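Local coordinates for protein NAD nucleotidase (Haemophilus influenzae, PDB 3ZTV) that degrades NAD to adenosine and nicotinamide riboside in the periplasm, acting as a zinc-dependent 5'-nucleotidase and NAD pyrophosphatase, at residues 32-37 / 321-326; 78-83 / 348-353; 204-209 / 222-227. One frame throughout, in Å; residues are numbered along the deposited sequence.

Interaction 1 of 3, residues 32-37 / 321-326; sequences INLNGQ and LDTLKS
Leu34 and Leu324 meet through their branched ends, the two side chains crossing at about a right angle. CD1 of Leu34 lies 3.8 Å from CD2 of Leu324, and the other branch pairs off in the same way, CD2 of Leu34 standing 3.9 Å from CD1 of Leu324. CD1 of Leu34 also reaches the methyl CG2 of Thr323, at 3.7 Å. In Leu34, CG is anti to the backbone N (chi1 -178°), and a chi2 of 57° then sets the two methyls. Ile32 adds a looser touch, its CD1 4.4 Å from CD2 of Leu324.

Thr323 suits its place because it has two different branches. CG2 joins the leucines, while OG1 stands beside its own backbone N and bonds to the carbonyl of Lys319, one turn back; the side chain of Asn35 passes close to this hydroxyl. One turn on, the OG of Ser326 bonds to the carbonyl O of Thr323 at 2.7 Å.

Leu34 is the first residue of a type I' turn closed by bonds to Gln37 in both directions. Gly36 has a phi of 91°, a conformation in which a CB would jam against the preceding carbonyl. Ala320 and Leu332 extend the apolar patch. This is a two-stranded β-hairpin, strands 28-34 and 37-43, packing the end of one strand against the C-terminal part of helix 314-325.

Interaction 2 of 3, residues 78-83 / 348-353; sequences FTLFGG and SEKDRL
The ring of Phe81 rests against the side of helix 337-353, and Leu80 lies next to it against the same helix. From CB of Phe81, a chi1 of -59° sets CG anti to the carbonyl carbon and beside the backbone N. CD1 only approaches the carboxylate of Glu349. CE1 of Phe81 comes to 3.3 Å from OE1 of Glu349, which lies at the ring edge near its plane, where the slightly positive C-H rim suits a carboxylate oxygen. The ring and carboxylate planes are turned 48° apart. CE1 of Phe81 also meets the methyl CD1 of Leu353 at 3.8 Å. The tip, CZ of Phe81, reaches the helix backbone, 3.7 Å from N of Lys350, with CB of Glu349 in the ring plane beyond the edge. On the other side of the tip, CE2 of Phe81 rests 4.0 Å from CB of Lys350.

The contact joins the loop between helices 76-79 and 84-93 of the calcineurin-like phosphoesterase region to the end of the long helix 337-353. Tyr346, one turn before Lys350, adds an edge-to-face ring contact with Phe81.

Leu80 works through its CD1 branch, which sits 3.7 Å from CG of Lys350, the two side chains crossing at about a right angle, and 4.0 Å from CB of Leu353. Lysine fits here because its methylenes give an apolar flank, while the chain, bent at chi3 and chi4, ends away from the contact. Phe81 N and Gly82 N both bond to Phe78 O, and the positive phi of Gly82 and Gly83 then turns the chain into helix 84-93.

Interaction 3 of 3, residues 204-209 / 222-227; sequences AGSEKN and IVTGDS. With ZN (zinc ion), chain B.
Ser227 OG meets both the backbone N and the hydroxyl of Ser206 at the first turn of helix 206-215. Ser206 N donates to Ser227 OG at 3.0 Å, and the two hydroxyl oxygens lie 2.9 Å apart. Glu263 bonds to Ser227 OG and Tyr231 to Ser206 OG, tying the pair into a polar network. Gly205, the N-cap residue, comes close to the backbone of residues 225-226 and gives a weak bond from its N to Gly225 O; a side chain here would approach the carboxylate of Asp226, one reason glycine suits the place.

A turn later Asn209 meets Ile222 and Thr224. Its ND2 donates to Thr224 OG1 at 2.9 Å, with the hydroxyl nearly in the amide plane, while OD1 accepts from Ser202. These contacts close the β-α-β unit of strand 198-203, helix 206-215 and strand 221-224.

Just past the strand, Asp226 OD1 binds zinc at 2.1 Å, joined by Asn102, a water and Asp70, which also holds the second zinc of the two-metal centre characteristic of calcineurin-like phosphoesterases. With OD1 on zinc and OD2 on Lys163 and another water, the carboxylate is gripped through both oxygens and its rotation is fixed.

How the interactions relate
Interactions 1 and 3 are buried, whereas interaction 2 lies at the surface. None touches another: the closest pair, interactions 2 and 3, is separated by about 16 Å between nearest atoms, on opposite sides of the chain's centre. No helix or strand is shared. Interactions 1 and 2 each bring an early piece of the chain to a much later helix, and their segments alternate along the sequence; interaction 3 is local, nested inside both loops. Chemistry follows place. Leucine methyls dominate the hairpin contact, an aromatic edge and aliphatic flanks the loop contact, and polar bonds with a metal ligand the β-α-β contact at the zinc site.

Interaction 1 of 3, residues 32-37 / 321-326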
loop_
_atom_site.group_PDB
_atom_site.type_symbol
_atom_site.label_atom_id
_atom_site.label_comp_id
_atom_site.label_asym_id
_atom_site.label_seq_id
_atom_site.Cartn_x
_atom_site.Cartn_y
_atom_site.Cartn_z
ATOM N N ILE A 32 -23.854 35.712 4.913
ATOM C CA ILE A 32 -24.910 34.993 4.217
ATOM C C ILE A 32 -25.741 35.966 3.393
ATOM O O ILE A 32 -25.684 37.183 3.597
ATOM C CB ILE A 32 -25.854 34.270 5.208
ATOM C CG1 ILE A 32 -26.490 35.267 6.180
ATOM C CG2 ILE A 32 -25.100 33.163 5.961
ATOM C CD1 ILE A 32 -27.478 34.640 7.142
ATOM N N ASN A 33 -26.503 35.430 2.448
ATOM C CA ASN A 33 -27.491 36.227 1.743
ATOM C C ASN A 33 -28.867 35.978 2.341
ATOM O O ASN A 33 -29.469 34.921 2.124
ATOM C CB ASN A 33 -27.480 35.926 0.248
ATOM C CG ASN A 33 -28.092 37.051 -0.565
ATOM O OD1 ASN A 33 -29.305 37.106 -0.751
ATOM N ND2 ASN A 33 -27.252 37.967 -1.039
ATOM N N LEU A 34 -29.351 36.961 3.092
ATOM C CA LEU A 34 -30.589 36.835 3.845
ATOM C C LEU A 34 -31.580 37.882 3.357
ATOM O O LEU A 34 -31.282 39.081 3.352
ATOM C CB LEU A 34 -30.312 37.025 5.337
ATOM C CG LEU A 34 -31.461 36.880 6.338
ATOM C CD1 LEU A 34 -32.104 35.508 6.208
ATOM C CD2 LEU A 34 -30.964 37.109 7.755
ATOM N N ASN A 35 -32.755 37.428 2.940
ATOM C CA ASN A 35 -33.740 38.327 2.350
ATOM C C ASN A 35 -33.118 39.220 1.273
ATOM O O ASN A 35 -33.462 40.394 1.159
ATOM C CB ASN A 35 -34.427 39.179 3.424
ATOM C CG ASN A 35 -35.243 38.348 4.402
ATOM O OD1 ASN A 35 -35.552 38.793 5.507
ATOM N ND2 ASN A 35 -35.588 37.129 4.002
ATOM N N GLY A 36 -32.190 38.665 0.499
ATOM C CA GLY A 36 -31.627 39.355 -0.651
ATOM C C GLY A 36 -30.375 40.184 -0.424
ATOM O O GLY A 36 -29.748 40.637 -1.386
ATOM N N GLN A 37 -29.996 40.381 0.835
ATOM C CA GLN A 37 -28.861 41.241 1.160
ATOM C C GLN A 37 -27.733 40.488 1.854
ATOM O O GLN A 37 -27.982 39.612 2.685
ATOM C CB GLN A 37 -29.316 42.394 2.059
ATOM C CG GLN A 37 -30.542 43.136 1.547
ATOM C CD GLN A 37 -30.550 44.594 1.956
ATOM O OE1 GLN A 37 -30.680 44.922 3.134
ATOM N NE2 GLN A 37 -30.405 45.481 0.978
ATOM N N LEU A 321 -35.162 37.795 11.056
ATOM C CA LEU A 321 -35.317 36.773 12.081
ATOM C C LEU A 321 -36.372 35.745 11.690
ATOM O O LEU A 321 -36.171 34.542 11.856
ATOM C CB LEU A 321 -35.663 37.406 13.432
ATOM C CG LEU A 321 -34.550 38.190 14.129
ATOM C CD1 LEU A 321 -35.108 38.970 15.321
ATOM C CD2 LEU A 321 -33.424 37.262 14.563
ATOM N N ASP A 322 -37.500 36.214 11.169
ATOM C CA ASP A 322 -38.563 35.311 10.751
ATOM C C ASP A 322 -38.080 34.333 9.683
ATOM O O ASP A 322 -38.406 33.141 9.720
ATOM C CB ASP A 322 -39.774 36.093 10.240
ATOM C CG ASP A 322 -40.557 36.755 11.358
ATOM O OD1 ASP A 322 -40.347 36.396 12.537
ATOM O OD2 ASP A 322 -41.395 37.632 11.057
ATOM N N THR A 323 -37.315 34.826 8.720
ATOM C CA THR A 323 -36.779 33.944 7.686
ATOM C C THR A 323 -35.899 32.843 8.292
ATOM O O THR A 323 -36.077 31.657 8.000
ATOM C CB THR A 323 -36.001 34.728 6.611
ATOM O OG1 THR A 323 -36.915 35.565 5.891
ATOM C CG2 THR A 323 -35.325 33.785 5.632
ATOM N N LEU A 324 -34.968 33.231 9.154
ATOM C CA LEU A 324 -34.081 32.259 9.783
ATOM C C LEU A 324 -34.855 31.247 10.632
ATOM O O LEU A 324 -34.544 30.050 10.618
ATOM C CB LEU A 324 -33.026 32.979 10.627
ATOM C CG LEU A 324 -32.014 33.821 9.838
ATOM C CD1 LEU A 324 -31.113 34.616 10.767
ATOM C CD2 LEU A 324 -31.171 32.946 8.916
ATOM N N LYS A 325 -35.855 31.713 11.372
ATOM C CA LYS A 325 -36.640 30.845 12.242
ATOM C C LYS A 325 -37.448 29.817 11.448
ATOM O O LYS A 325 -37.771 28.744 11.961
ATOM C CB LYS A 325 -37.564 31.676 13.138
ATOM C CG LYS A 325 -36.832 32.481 14.202
ATOM C CD LYS A 325 -37.773 33.434 14.938
ATOM C CE LYS A 325 -37.042 34.140 16.072
ATOM N NZ LYS A 325 -37.850 35.227 16.695
ATOM N N SER A 326 -37.760 30.134 10.196
ATOM C CA SER A 326 -38.598 29.255 9.392
ATOM C C SER A 326 -37.801 28.125 8.742
ATOM O O SER A 326 -38.382 27.234 8.122
ATOM C CB SER A 326 -39.333 30.060 8.319
ATOM O OG SER A 326 -38.444 30.472 7.299
#

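Interaction 2 of 3, residues 78-83 / 348-353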
loop_
_atom_site.group_PDB
_atom_site.type_symbol
_atom_site.label_atom_id
_atom_site.label_comp_id
_atom_site.label_asym_id
_atom_site.label_seq_id
_atom_site.Cartn_x
_atom_site.Cartn_y
_atom_site.Cartn_z
ATOM N N PHE A 78 -6.059 26.647 21.684
ATOM C CA PHE A 78 -5.100 25.555 21.682
ATOM C C PHE A 78 -3.769 26.000 22.278
ATOM O O PHE A 78 -3.275 25.400 23.229
ATOM C CB PHE A 78 -4.824 24.983 20.291
ATOM C CG PHE A 78 -3.720 23.987 20.315
ATOM C CD1 PHE A 78 -3.896 22.787 20.960
ATOM C CD2 PHE A 78 -2.470 24.297 19.810
ATOM C CE1 PHE A 78 -2.876 21.871 21.043
ATOM C CE2 PHE A 78 -1.439 23.381 19.894
ATOM C CZ PHE A 78 -1.646 22.170 20.509
ATOM N N THR A 79 -3.194 27.041 21.686
ATOM C CA THR A 79 -1.848 27.499 22.005
ATOM C C THR A 79 -1.608 27.721 23.496
ATOM O O THR A 79 -0.578 27.330 24.024
ATOM C CB THR A 79 -1.558 28.802 21.252
ATOM O OG1 THR A 79 -1.907 28.633 19.870
ATOM C CG2 THR A 79 -0.087 29.189 21.371
ATOM N N LEU A 80 -2.568 28.333 24.171
ATOM C CA LEU A 80 -2.351 28.736 25.559
ATOM C C LEU A 80 -2.721 27.659 26.563
ATOM O O LEU A 80 -2.416 27.787 27.754
ATOM C CB LEU A 80 -3.104 30.029 25.856
ATOM C CG LEU A 80 -2.669 31.196 24.973
ATOM C CD1 LEU A 80 -3.551 32.417 25.200
ATOM C CD2 LEU A 80 -1.209 31.543 25.223
ATOM N N PHE A 81 -3.360 26.587 26.082
ATOM C CA PHE A 81 -3.840 25.525 26.961
ATOM C C PHE A 81 -3.337 24.125 26.611
ATOM O O PHE A 81 -3.606 23.182 27.349
ATOM C CB PHE A 81 -5.371 25.531 27.034
ATOM C CG PHE A 81 -5.933 26.831 27.529
ATOM C CD1 PHE A 81 -5.947 27.120 28.887
ATOM C CD2 PHE A 81 -6.398 27.786 26.644
ATOM C CE1 PHE A 81 -6.436 28.338 29.360
ATOM C CE2 PHE A 81 -6.891 29.001 27.104
ATOM C CZ PHE A 81 -6.911 29.274 28.466
ATOM N N GLY A 82 -2.629 23.986 25.490
ATOM C CA GLY A 82 -2.071 22.702 25.091
ATOM C C GLY A 82 -3.105 21.607 24.897
ATOM O O GLY A 82 -2.793 20.428 25.071
ATOM N N GLY A 83 -4.334 21.980 24.546
ATOM C CA GLY A 83 -5.376 21.000 24.285
ATOM C C GLY A 83 -6.370 20.786 25.412
ATOM O O GLY A 83 -7.413 20.160 25.202
ATOM N N SER A 348 -11.490 33.961 30.285
ATOM C CA SER A 348 -10.816 34.786 31.285
ATOM C C SER A 348 -9.338 34.406 31.424
ATOM O O SER A 348 -8.463 35.278 31.467
ATOM C CB SER A 348 -11.535 34.659 32.628
ATOM O OG SER A 348 -12.811 35.266 32.572
ATOM N N GLU A 349 -9.050 33.108 31.497
ATOM C CA GLU A 349 -7.660 32.654 31.572
ATOM C C GLU A 349 -6.886 33.053 30.318
ATOM O O GLU A 349 -5.735 33.499 30.400
ATOM C CB GLU A 349 -7.587 31.137 31.775
ATOM C CG GLU A 349 -8.074 30.650 33.138
ATOM C CD GLU A 349 -8.016 29.137 33.283
ATOM O OE1 GLU A 349 -7.258 28.494 32.527
ATOM O OE2 GLU A 349 -8.728 28.591 34.153
ATOM N N LYS A 350 -7.521 32.889 29.158
ATOM C CA LYS A 350 -6.896 33.225 27.886
ATOM C C LYS A 350 -6.450 34.686 27.846
ATOM O O LYS A 350 -5.352 34.999 27.377
ATOM C CB LYS A 350 -7.843 32.901 26.724
ATOM C CG LYS A 350 -7.227 33.089 25.345
ATOM C CD LYS A 350 -8.156 32.578 24.250
ATOM C CE LYS A 350 -9.334 33.509 24.047
ATOM N NZ LYS A 350 -8.939 34.726 23.286
ATOM N N ASP A 351 -7.292 35.578 28.360
ATOM C CA ASP A 351 -6.979 37.004 28.338
ATOM C C ASP A 351 -5.737 37.331 29.165
ATOM O O ASP A 351 -4.979 38.239 28.823
ATOM C CB ASP A 351 -8.188 37.835 28.783
ATOM C CG ASP A 351 -9.331 37.778 27.784
ATOM O OD1 ASP A 351 -9.102 37.358 26.628
ATOM O OD2 ASP A 351 -10.463 38.159 28.153
ATOM N N ARG A 352 -5.524 36.584 30.245
ATOM C CA ARG A 352 -4.320 36.743 31.059
ATOM C C ARG A 352 -3.105 36.148 30.339
ATOM O O ARG A 352 -2.083 36.804 30.164
ATOM C CB ARG A 352 -4.489 36.086 32.433
ATOM C CG ARG A 352 -5.651 36.624 33.265
ATOM C CD ARG A 352 -5.718 35.941 34.632
ATOM N NE ARG A 352 -4.754 36.479 35.589
ATOM C CZ ARG A 352 -4.517 35.954 36.789
ATOM N NH1 ARG A 352 -5.165 34.865 37.182
ATOM N NH2 ARG A 352 -3.629 36.519 37.597
ATOM N N LEU A 353 -3.243 34.909 29.875
ATOM C CA LEU A 353 -2.127 34.176 29.277
ATOM C C LEU A 353 -1.626 34.790 27.973
ATOM O O LEU A 353 -0.442 34.689 27.653
ATOM C CB LEU A 353 -2.503 32.703 29.060
ATOM C CG LEU A 353 -2.801 31.919 30.339
ATOM C CD1 LEU A 353 -3.379 30.542 30.018
ATOM C CD2 LEU A 353 -1.532 31.800 31.182
#

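Interaction 3 of 3, residues 204-209 / 222-227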
loop_
_atom_site.group_PDB
_atom_site.type_symbol
_atom_site.label_atom_id
_atom_site.label_comp_id
_atom_site.label_asym_id
_atom_site.label_seq_id
_atom_site.Cartn_x
_atom_site.Cartn_y
_atom_site.Cartn_z
ATOM N N ALA A 204 -9.664 11.057 6.442
ATOM C CA ALA A 204 -8.924 10.961 5.179
ATOM C C ALA A 204 -9.249 12.077 4.191
ATOM O O ALA A 204 -8.534 12.233 3.196
ATOM C CB ALA A 204 -9.149 9.600 4.511
ATOM N N GLY A 205 -10.298 12.849 4.468
ATOM C CA GLY A 205 -10.778 13.869 3.550
ATOM C C GLY A 205 -11.847 13.356 2.585
ATOM O O GLY A 205 -11.918 12.148 2.290
ATOM N N SER A 206 -12.669 14.266 2.071
ATOM C CA SER A 206 -13.747 13.865 1.166
ATOM C C SER A 206 -13.256 13.085 -0.053
ATOM O O SER A 206 -13.860 12.077 -0.419
ATOM C CB SER A 206 -14.574 15.080 0.736
ATOM O OG SER A 206 -15.429 15.507 1.780
ATOM N N GLU A 207 -12.161 13.515 -0.669
ATOM C CA GLU A 207 -11.729 12.880 -1.908
ATOM C C GLU A 207 -11.398 11.413 -1.665
ATOM O O GLU A 207 -11.869 10.531 -2.388
ATOM C CB GLU A 207 -10.529 13.614 -2.515
ATOM C CG GLU A 207 -10.037 13.014 -3.831
ATOM C CD GLU A 207 -8.824 13.735 -4.395
ATOM O OE1 GLU A 207 -7.833 13.922 -3.653
ATOM O OE2 GLU A 207 -8.866 14.111 -5.587
ATOM N N LYS A 208 -10.597 11.145 -0.637
ATOM C CA LYS A 208 -10.185 9.779 -0.336
ATOM C C LYS A 208 -11.363 8.949 0.173
ATOM O O LYS A 208 -11.489 7.777 -0.176
ATOM C CB LYS A 208 -9.020 9.770 0.664
ATOM C CG LYS A 208 -8.578 8.375 1.091
ATOM C CD LYS A 208 -7.991 7.542 -0.052
ATOM C CE LYS A 208 -6.748 8.174 -0.629
ATOM N NZ LYS A 208 -6.098 7.263 -1.619
ATOM N N ASN A 209 -12.243 9.547 0.970
ATOM C CA ASN A 209 -13.422 8.831 1.460
ATOM C C ASN A 209 -14.408 8.459 0.337
ATOM O O ASN A 209 -15.043 7.395 0.389
ATOM C CB ASN A 209 -14.136 9.610 2.573
ATOM C CG ASN A 209 -13.364 9.604 3.875
ATOM O OD1 ASN A 209 -12.435 8.800 4.054
ATOM N ND2 ASN A 209 -13.765 10.471 4.800
ATOM N N ILE A 222 -19.560 6.644 5.801
ATOM C CA ILE A 222 -18.242 7.234 6.053
ATOM C C ILE A 222 -18.392 8.684 6.518
ATOM O O ILE A 222 -18.687 9.596 5.730
ATOM C CB ILE A 222 -17.321 7.158 4.816
ATOM C CG1 ILE A 222 -17.288 5.732 4.236
ATOM C CG2 ILE A 222 -15.925 7.665 5.169
ATOM C CD1 ILE A 222 -16.488 5.589 2.955
ATOM N N VAL A 223 -18.174 8.887 7.811
ATOM C CA VAL A 223 -18.302 10.177 8.476
ATOM C C VAL A 223 -16.948 10.857 8.350
ATOM O O VAL A 223 -15.935 10.314 8.811
ATOM C CB VAL A 223 -18.682 9.979 9.967
ATOM C CG1 VAL A 223 -18.854 11.328 10.684
ATOM C CG2 VAL A 223 -19.950 9.116 10.090
ATOM N N THR A 224 -16.933 12.018 7.701
ATOM C CA THR A 224 -15.713 12.610 7.151
ATOM C C THR A 224 -15.165 13.817 7.916
ATOM O O THR A 224 -15.928 14.662 8.416
ATOM C CB THR A 224 -15.977 13.035 5.692
ATOM O OG1 THR A 224 -16.306 11.874 4.917
ATOM C CG2 THR A 224 -14.799 13.731 5.057
ATOM N N GLY A 225 -13.836 13.887 7.960
ATOM C CA GLY A 225 -13.125 15.106 8.298
ATOM C C GLY A 225 -11.969 15.362 7.356
ATOM O O GLY A 225 -11.641 14.521 6.514
ATOM N N ASP A 226 -11.374 16.542 7.523
ATOM C CA ASP A 226 -10.154 17.039 6.853
ATOM C C ASP A 226 -10.357 18.045 5.740
ATOM O O ASP A 226 -9.543 18.963 5.599
ATOM C CB ASP A 226 -9.177 15.945 6.387
ATOM C CG ASP A 226 -7.810 16.521 5.992
ATOM O OD1 ASP A 226 -7.105 17.088 6.849
ATOM O OD2 ASP A 226 -7.417 16.423 4.805
ATOM N N SER A 227 -11.397 17.856 4.934
ATOM C CA SER A 227 -11.642 18.730 3.788
ATOM C C SER A 227 -12.408 20.018 4.123
ATOM O O SER A 227 -12.367 20.972 3.346
ATOM C CB SER A 227 -12.345 17.954 2.656
ATOM O OG SER A 227 -13.256 16.959 3.140
HETATM ZN ZN ZN B . -7.385 17.777 8.866
HETATM O O HOH W 1 -6.008 14.517 3.385
HETATM O O HOH W 2 -7.895 19.570 8.122
#